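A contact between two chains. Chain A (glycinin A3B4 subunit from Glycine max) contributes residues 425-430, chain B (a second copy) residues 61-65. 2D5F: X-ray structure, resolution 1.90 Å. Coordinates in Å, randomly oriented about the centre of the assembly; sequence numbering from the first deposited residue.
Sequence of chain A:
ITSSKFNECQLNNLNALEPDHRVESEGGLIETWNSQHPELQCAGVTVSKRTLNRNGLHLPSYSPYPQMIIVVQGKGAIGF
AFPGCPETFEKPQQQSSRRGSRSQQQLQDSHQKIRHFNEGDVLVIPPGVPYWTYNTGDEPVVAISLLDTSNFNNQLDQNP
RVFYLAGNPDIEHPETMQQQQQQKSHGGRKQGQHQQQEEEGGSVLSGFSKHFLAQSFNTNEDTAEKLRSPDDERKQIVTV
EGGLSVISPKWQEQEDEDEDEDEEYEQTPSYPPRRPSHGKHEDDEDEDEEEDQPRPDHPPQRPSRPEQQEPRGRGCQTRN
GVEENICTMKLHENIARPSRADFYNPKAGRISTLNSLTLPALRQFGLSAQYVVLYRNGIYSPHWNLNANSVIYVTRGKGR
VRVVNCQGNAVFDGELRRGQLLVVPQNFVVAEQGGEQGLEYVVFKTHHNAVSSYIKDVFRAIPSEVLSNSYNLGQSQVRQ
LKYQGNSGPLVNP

Chain A 425-430: PQNFVV
Chain B, residues 61-65: SYSPY

Two short stretches from copies of glycinin A3B4 meet with end-to-end directions 146° apart, roughly antiparallel, and bury 249 Å² in all. A:Pro425 (-61/149), its phi restrained by the ring, supplies the carbonyl of a type II beta turn, A:Phe428 N donating to A:Pro425 O at 3.0 Å; A:Gln426 (-47/135) and A:Asn427 (75/-14) give the turn its form. A:Gln426 extends a t,t side chain whose end approaches the partner, A:Gln426 CD lying 4.0 Å from B:Pro64 CB; its amide is satisfied elsewhere in the structure.

A:Asn427 is the centre of the contact, A:Asn427 CA lying 6.2 Å from B:Pro64 CA. Asparagine tolerates its left-handed position well. Its CA-to-CB bond points toward chain B, with chi1 m (-80°) and chi2 -166°. A:Asn427 OD1 sits 2.8 Å from B:Pro64 N, but a proline nitrogen carries no hydrogen, so none is shared. The hydrogen bond uses the main-chain carbonyl instead: side-chain B:Tyr62 OH donates to A:Asn427 O at 2.8 Å, near the ring plane, from a p rotamer (chi2 -90°) on an extended strand residue (-152/156). B:Ser63 (-136/149), its CA-to-CB bond pointing away, leads to B:Pro64 (-71/24, C-gamma endo).

A:Phe428 (-70/140, m) turns away. A:Val429 (-86/132, t) begins a strand, A:Val429 CG2 packing 3.2 Å from B:Tyr62 OH; A:Val430 (-132/155, p) continues it without touching chain B.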

# COMPACT_ATOMS: atom_id res chain seq x y z
N PRO A 425 2.78 19.63 -23.28
CA PRO A 425 1.59 19.03 -22.69
C PRO A 425 1.53 17.50 -22.81
O PRO A 425 2.03 16.92 -23.77
CB PRO A 425 0.44 19.69 -23.46
CG PRO A 425 1.02 21.01 -23.87
CD PRO A 425 2.41 20.62 -24.30
N GLN A 426 0.91 16.88 -21.82
CA GLN A 426 0.74 15.44 -21.79
C GLN A 426 0.23 14.91 -23.13
O GLN A 426 -0.69 15.47 -23.72
CB GLN A 426 -0.25 15.08 -20.68
CG GLN A 426 -0.72 13.62 -20.67
CD GLN A 426 -1.74 13.37 -19.58
OE1 GLN A 426 -2.35 14.31 -19.06
NE2 GLN A 426 -1.96 12.10 -19.24
N ASN A 427 0.86 13.82 -23.59
CA ASN A 427 0.50 13.14 -24.84
C ASN A 427 0.91 13.83 -26.14
O ASN A 427 0.85 13.21 -27.21
CB ASN A 427 -1.01 12.83 -24.89
CG ASN A 427 -1.39 11.59 -24.09
OD1 ASN A 427 -2.50 11.06 -24.24
ND2 ASN A 427 -0.49 11.12 -23.23
N PHE A 428 1.31 15.10 -26.08
CA PHE A 428 1.75 15.79 -27.29
C PHE A 428 3.09 15.16 -27.69
O PHE A 428 3.93 14.86 -26.83
CB PHE A 428 1.95 17.30 -27.04
CG PHE A 428 0.68 18.10 -27.02
CD1 PHE A 428 0.67 19.41 -27.49
CD2 PHE A 428 -0.50 17.57 -26.50
CE1 PHE A 428 -0.50 20.18 -27.44
CE2 PHE A 428 -1.67 18.33 -26.45
CZ PHE A 428 -1.67 19.65 -26.92
N VAL A 429 3.30 14.96 -28.98
CA VAL A 429 4.53 14.35 -29.44
C VAL A 429 5.62 15.39 -29.63
O VAL A 429 5.40 16.43 -30.23
CB VAL A 429 4.30 13.59 -30.76
CG1 VAL A 429 5.57 12.86 -31.18
CG2 VAL A 429 3.15 12.61 -30.57
N VAL A 430 6.79 15.09 -29.09
CA VAL A 430 7.91 16.02 -29.17
C VAL A 430 9.18 15.33 -29.64
O VAL A 430 9.34 14.10 -29.50
CB VAL A 430 8.17 16.67 -27.77
CG1 VAL A 430 8.43 15.59 -26.73
CG2 VAL A 430 9.36 17.63 -27.84
N SER B 61 -3.97 4.55 -32.11
CA SER B 61 -4.23 5.84 -31.48
C SER B 61 -4.13 5.71 -29.96
O SER B 61 -4.10 4.62 -29.41
CB SER B 61 -5.63 6.35 -31.84
OG SER B 61 -6.62 5.67 -31.09
N TYR B 62 -4.07 6.85 -29.29
CA TYR B 62 -4.01 6.87 -27.84
C TYR B 62 -4.64 8.18 -27.35
O TYR B 62 -4.70 9.16 -28.09
CB TYR B 62 -2.55 6.74 -27.34
CG TYR B 62 -1.62 7.87 -27.76
CD1 TYR B 62 -0.89 7.80 -28.95
CD2 TYR B 62 -1.48 9.00 -26.95
CE1 TYR B 62 -0.04 8.84 -29.33
CE2 TYR B 62 -0.63 10.04 -27.32
CZ TYR B 62 0.09 9.95 -28.50
OH TYR B 62 0.91 10.99 -28.87
N SER B 63 -5.12 8.16 -26.11
CA SER B 63 -5.76 9.31 -25.50
C SER B 63 -5.25 9.47 -24.06
O SER B 63 -4.91 8.49 -23.39
CB SER B 63 -7.28 9.13 -25.51
OG SER B 63 -7.77 9.04 -26.85
N PRO B 64 -5.20 10.72 -23.56
CA PRO B 64 -4.72 11.06 -22.21
C PRO B 64 -5.62 10.66 -21.04
O PRO B 64 -5.55 11.26 -19.97
CB PRO B 64 -4.52 12.56 -22.29
CG PRO B 64 -5.67 12.98 -23.18
CD PRO B 64 -5.62 11.94 -24.28
N TYR B 65 -6.47 9.66 -21.24
CA TYR B 65 -7.36 9.20 -20.19
C TYR B 65 -7.73 7.76 -20.50
O TYR B 65 -7.56 7.29 -21.62
CB TYR B 65 -8.63 10.07 -20.11
CG TYR B 65 -9.24 10.37 -21.46
CD1 TYR B 65 -9.04 11.61 -22.07
CD2 TYR B 65 -9.95 9.39 -22.16
CE1 TYR B 65 -9.51 11.87 -23.34
CE2 TYR B 65 -10.43 9.64 -23.44
CZ TYR B 65 -10.21 10.89 -24.03
OH TYR B 65 -10.65 11.14 -25.31